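Uncharacterized protein (Bacteroides ovatus, PDB 3P02) is of unknown function, an uncharacterised Bacteroides protein with a family DUF4973 region followed by a BT_3044-like C-terminal beta-sheet region. Local coordinates at residues Ser164-Thr169 with Thr181-Asn186; Asp275-Thr280 with Glu286-Met291. One frame throughout, in Å; residues are numbered along the deposited sequence. Where two conformers were deposited one is given.

Contact 1 (Ser164-Thr169 with Thr181-Asn186)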
# COMPACT_ATOMS: atom_id res chain seq x y z
N SER A 164 14.38 -11.99 7.52
CA SER A 164 15.72 -12.60 7.66
C SER A 164 15.71 -14.09 8.02
O SER A 164 16.73 -14.76 7.85
CB SER A 164 16.57 -11.84 8.67
OG SER A 164 16.78 -10.51 8.22
N SER A 165 14.59 -14.61 8.56
CA SER A 165 14.52 -16.04 8.90
C SER A 165 13.86 -16.85 7.77
O SER A 165 13.59 -18.03 7.98
CB SER A 165 13.76 -16.24 10.21
OG SER A 165 14.61 -15.91 11.30
N LEU A 166 13.55 -16.23 6.61
CA LEU A 166 13.01 -16.97 5.46
C LEU A 166 14.17 -17.12 4.47
O LEU A 166 14.49 -16.21 3.70
CB LEU A 166 11.77 -16.31 4.83
CG LEU A 166 11.12 -17.16 3.73
CD1 LEU A 166 10.66 -18.55 4.26
CD2 LEU A 166 9.91 -16.42 3.13
N LEU A 167 14.87 -18.27 4.58
CA LEU A 167 16.14 -18.46 3.87
C LEU A 167 15.96 -19.06 2.49
O LEU A 167 15.32 -20.10 2.32
CB LEU A 167 17.07 -19.34 4.73
CG LEU A 167 17.27 -18.84 6.20
CD1 LEU A 167 18.12 -19.85 6.99
CD2 LEU A 167 17.97 -17.48 6.24
N GLY A 168 16.57 -18.38 1.53
CA GLY A 168 16.59 -18.83 0.15
C GLY A 168 17.83 -19.66 -0.10
O GLY A 168 18.94 -19.21 0.15
N THR A 169 17.66 -20.87 -0.61
CA THR A 169 18.78 -21.77 -0.94
C THR A 169 18.51 -22.44 -2.28
O THR A 169 17.43 -22.29 -2.83
CB THR A 169 18.90 -22.89 0.15
OG1 THR A 169 17.74 -23.73 0.08
CG2 THR A 169 19.12 -22.36 1.56
N THR A 181 15.82 -8.56 4.43
CA THR A 181 15.55 -8.11 5.79
C THR A 181 14.07 -7.80 5.98
O THR A 181 13.54 -8.05 7.08
CB THR A 181 16.39 -6.89 6.20
OG1 THR A 181 16.08 -5.79 5.36
CG2 THR A 181 17.87 -7.16 6.18
N GLU A 182 13.42 -7.29 4.93
CA GLU A 182 12.00 -6.99 4.97
C GLU A 182 11.29 -7.70 3.82
O GLU A 182 11.80 -7.70 2.69
CB GLU A 182 11.81 -5.48 4.86
CG GLU A 182 10.38 -5.03 5.02
CD GLU A 182 10.29 -3.52 4.98
OE1 GLU A 182 10.58 -2.88 6.02
OE2 GLU A 182 9.96 -2.99 3.90
N ILE A 183 10.14 -8.28 4.11
CA ILE A 183 9.28 -8.90 3.12
C ILE A 183 7.91 -8.29 3.33
O ILE A 183 7.34 -8.40 4.43
CB ILE A 183 9.26 -10.44 3.21
CG1 ILE A 183 10.64 -11.02 2.75
CG2 ILE A 183 8.09 -11.02 2.36
CD1 ILE A 183 10.77 -12.50 2.85
N LYS A 184 7.39 -7.62 2.30
CA LYS A 184 6.05 -7.02 2.38
C LYS A 184 4.98 -8.04 2.07
O LYS A 184 5.07 -8.78 1.07
CB LYS A 184 5.93 -5.86 1.39
CG LYS A 184 4.78 -4.90 1.73
CD LYS A 184 4.80 -3.63 0.88
CE LYS A 184 6.01 -2.75 1.10
NZ LYS A 184 5.81 -1.40 0.49
N LEU A 185 3.93 -8.07 2.90
CA LEU A 185 2.75 -8.90 2.67
C LEU A 185 1.68 -7.97 2.13
O LEU A 185 1.25 -7.04 2.83
CB LEU A 185 2.31 -9.63 3.97
CG LEU A 185 2.96 -11.02 4.23
CD1 LEU A 185 4.43 -11.06 3.94
CD2 LEU A 185 2.60 -11.60 5.61
N ASN A 186 1.33 -8.15 0.85
CA ASN A 186 0.35 -7.36 0.12
C ASN A 186 -1.03 -7.94 0.33
O ASN A 186 -1.15 -9.13 0.60
CB ASN A 186 0.72 -7.35 -1.34
CG ASN A 186 2.17 -6.97 -1.52
OD1 ASN A 186 2.57 -5.85 -1.21
ND2 ASN A 186 3.03 -7.94 -1.83
O HOH W 1 14.62 -9.26 9.26

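Contact 2 (Asp275-Thr280 with Glu286-Met291)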
# COMPACT_ATOMS: atom_id res chain seq x y z
N ASP A 275 9.77 -25.24 -2.65
CA ASP A 275 10.61 -25.10 -3.82
C ASP A 275 9.92 -24.19 -4.83
O ASP A 275 8.69 -24.19 -4.92
CB ASP A 275 10.90 -26.46 -4.49
CG ASP A 275 11.81 -27.40 -3.73
OD1 ASP A 275 12.56 -26.92 -2.83
OD2 ASP A 275 11.85 -28.59 -4.10
N PHE A 276 10.71 -23.48 -5.64
CA PHE A 276 10.20 -22.69 -6.75
C PHE A 276 11.33 -22.49 -7.70
O PHE A 276 12.50 -22.66 -7.34
CB PHE A 276 9.59 -21.35 -6.31
CG PHE A 276 10.64 -20.32 -5.98
CD1 PHE A 276 11.27 -20.32 -4.73
CD2 PHE A 276 11.02 -19.36 -6.92
CE1 PHE A 276 12.28 -19.40 -4.46
CE2 PHE A 276 12.05 -18.46 -6.66
CZ PHE A 276 12.66 -18.47 -5.42
N VAL A 277 11.00 -22.08 -8.92
CA VAL A 277 11.99 -21.86 -9.95
C VAL A 277 12.04 -20.38 -10.33
O VAL A 277 10.98 -19.76 -10.52
CB VAL A 277 11.64 -22.75 -11.18
CG1 VAL A 277 12.55 -22.45 -12.37
CG2 VAL A 277 11.68 -24.23 -10.83
N ASP A 278 13.25 -19.84 -10.48
CA ASP A 278 13.46 -18.50 -10.99
C ASP A 278 13.78 -18.72 -12.47
O ASP A 278 14.88 -19.20 -12.80
CB ASP A 278 14.59 -17.78 -10.24
CG ASP A 278 14.92 -16.42 -10.82
OD1 ASP A 278 14.56 -16.15 -12.01
OD2 ASP A 278 15.54 -15.61 -10.09
N TYR A 279 12.82 -18.46 -13.36
CA TYR A 279 13.02 -18.72 -14.78
C TYR A 279 13.21 -17.41 -15.57
O TYR A 279 13.11 -17.42 -16.80
CB TYR A 279 11.82 -19.55 -15.33
CG TYR A 279 10.48 -18.84 -15.23
CD1 TYR A 279 9.75 -18.84 -14.04
CD2 TYR A 279 9.93 -18.18 -16.33
CE1 TYR A 279 8.55 -18.15 -13.94
CE2 TYR A 279 8.71 -17.53 -16.25
CZ TYR A 279 8.01 -17.53 -15.05
OH TYR A 279 6.81 -16.86 -14.95
N THR A 280 13.45 -16.26 -14.87
CA THR A 280 13.54 -14.98 -15.57
C THR A 280 14.79 -14.17 -15.24
O THR A 280 15.11 -13.28 -16.04
CB THR A 280 12.28 -14.12 -15.28
OG1 THR A 280 12.12 -13.99 -13.87
CG2 THR A 280 10.99 -14.73 -15.87
N GLU A 286 17.23 -21.38 -15.90
CA GLU A 286 16.32 -21.61 -14.77
C GLU A 286 17.08 -22.01 -13.54
O GLU A 286 17.88 -22.94 -13.63
CB GLU A 286 15.38 -22.78 -15.11
CG GLU A 286 14.02 -22.41 -15.62
CD GLU A 286 13.05 -23.57 -15.59
OE1 GLU A 286 13.45 -24.69 -15.20
OE2 GLU A 286 11.86 -23.35 -15.92
N ILE A 287 16.78 -21.37 -12.39
CA ILE A 287 17.41 -21.72 -11.13
C ILE A 287 16.37 -22.36 -10.20
O ILE A 287 15.32 -21.75 -9.94
CB ILE A 287 18.10 -20.51 -10.45
CG1 ILE A 287 19.01 -19.73 -11.44
CG2 ILE A 287 18.86 -20.94 -9.19
CD1 ILE A 287 20.21 -20.45 -11.94
N GLU A 288 16.66 -23.57 -9.70
CA GLU A 288 15.75 -24.25 -8.80
C GLU A 288 16.09 -23.89 -7.37
O GLU A 288 17.10 -24.34 -6.82
CB GLU A 288 15.82 -25.77 -9.01
CG GLU A 288 15.43 -26.16 -10.42
CD GLU A 288 15.40 -27.65 -10.71
OE1 GLU A 288 15.68 -28.46 -9.79
OE2 GLU A 288 15.13 -28.01 -11.88
N TYR A 289 15.23 -23.08 -6.77
CA TYR A 289 15.43 -22.60 -5.43
C TYR A 289 14.45 -23.22 -4.42
O TYR A 289 13.51 -23.91 -4.78
CB TYR A 289 15.19 -21.08 -5.41
CG TYR A 289 16.29 -20.24 -6.03
CD1 TYR A 289 17.59 -20.28 -5.52
CD2 TYR A 289 15.99 -19.26 -6.97
CE1 TYR A 289 18.58 -19.41 -5.99
CE2 TYR A 289 16.98 -18.40 -7.47
CZ TYR A 289 18.26 -18.45 -6.94
OH TYR A 289 19.26 -17.66 -7.47
N ASN A 290 14.66 -22.85 -3.17
CA ASN A 290 13.80 -23.21 -2.05
C ASN A 290 13.80 -22.07 -1.05
O ASN A 290 14.84 -21.43 -0.85
CB ASN A 290 14.32 -24.50 -1.37
CG ASN A 290 13.55 -24.84 -0.09
OD1 ASN A 290 13.87 -24.35 1.01
ND2 ASN A 290 12.57 -25.72 -0.19
N MSE A 291 12.66 -21.81 -0.43
CA MSE A 291 12.59 -20.84 0.68
C MSE A 291 12.08 -21.59 1.88
O MSE A 291 11.05 -22.26 1.77
CB MSE A 291 11.69 -19.64 0.34
CG MSE A 291 12.26 -18.88 -0.87
SE MSE A 291 11.46 -17.16 -1.09
CE MSE A 291 12.38 -16.21 0.25
O HOH W 2 18.17 -15.82 -9.11

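Contact 1 (Ser164-Thr169 with Thr181-Asn186)
Ser164 and Thr181 meet at the surface, and Leu166 meets Ile183 inside. The hydroxyl of Ser164 lies against the backbone of Thr181, with OG 3.6 Å from CA of Thr181. It makes no direct bond to that residue. Water 1 joins the two segments instead: it stands 2.7 Å from Ser164 OG and donates to Thr181 O, also at 2.7 Å. The link thus pairs one side-chain hydroxyl with one backbone carbonyl. Ser164 turns OG to the side of its own backbone N (chi1 -63°), where the water can be met.

The apolar half is a single methyl contact. CD2 of Leu166 touches CD1 of Ile183 at 4.0 Å, and the two side chains cross at about a right angle. Ile183 is extended about CB-CG1 (chi2 177°), which makes CD1 its leading atom. Leu166 brings one branch of its fork, CD2, to that methyl.

The strands 166-170 and 182-187 are not paired with each other. They lie far apart in the strand order of one antiparallel sheet, which curls so that the two come near each other, consistent with a barrel-like arrangement. Strand 182-187 lies beside 159-162, whereas 166-170 lies beside 287-302. The short turn through Ser164 therefore carries the chain from one part of the curled sheet to the other.

Around the methyl pair, Phe195 and Leu295 each touch both Leu166 and Ile183, and Ile272 also packs on Leu166. Backbone bonds from Ser165 to Gly294 and from Leu167 to Lys292 hold the strand that carries Leu166.

Contact 2 (Asp275-Thr280 with Glu286-Met291)
Asp278 OD2 is gripped by several groups, and one of them leads across to Tyr289. Water 2 donates to Asp278 OD2 at 2.8 Å and lies 2.7 Å from Tyr289 OH, in the plane of that ring. Arg200 forms a salt bridge to the same oxygen, and Ser281 OG bonds to it too. The other oxygen, OD1, accepts from the backbone N of Thr280, an Asx turn. Asp278 CB itself lies at the edge of the Tyr289 ring, 3.7 Å from Tyr289 CE2.

These residues lie near the turn of the antiparallel beta hairpin made by strands 262-278 and 287-302. Phe276 with Tyr289 and Asp278 with Ile287 are its hydrogen-bonded pairs here, each with two backbone bonds.

Phe276 shares the Asp278 face. Its CG sits between the backbone N and the carbonyl carbon (chi1 77°), which swings the ring across to the next strand. CB of Tyr289 covers one ring face, 3.5 Å from Phe276 CE1. The two rings themselves are oblique, with planes at 33°. Met291, a selenomethionine, sets SE 5.1 Å from the centroid of the Phe276 ring, an oblique Met-aromatic contact; its CG also packs on Phe276 CE1 at 3.6 Å.

On the opposite face, Asn290 ND2 donates to Asp275 OD1 at 2.9 Å. The oxygen lies near the Asn290 amide plane, while the N-H reaches it on the anti side, 32° out of the carboxylate plane. Asp275 OD2 binds Tyr244 OH, and Asn290 ND2 also bonds Asp273.

How the contacts relate
The two contacts share one sheet but use it differently. Contact 2 joins neighbouring strands of a hairpin, with backbone bonds and a large buried area. Contact 1 brings together strands that are not paired, through one methyl pair and one water, and buries far less. Each mixes buried and exposed residues. The apolar part of contact 1 is interior, while contact 2 sits further from the chain centre and has more charged and amide groups. Strands 166-170 and 287-302 are neighbours and link the two. Thr169 O lies 2.9 Å from Asn290 N, a probable hydrogen bond, and Leu166 CD2 packs on Met291 CE at 3.8 Å.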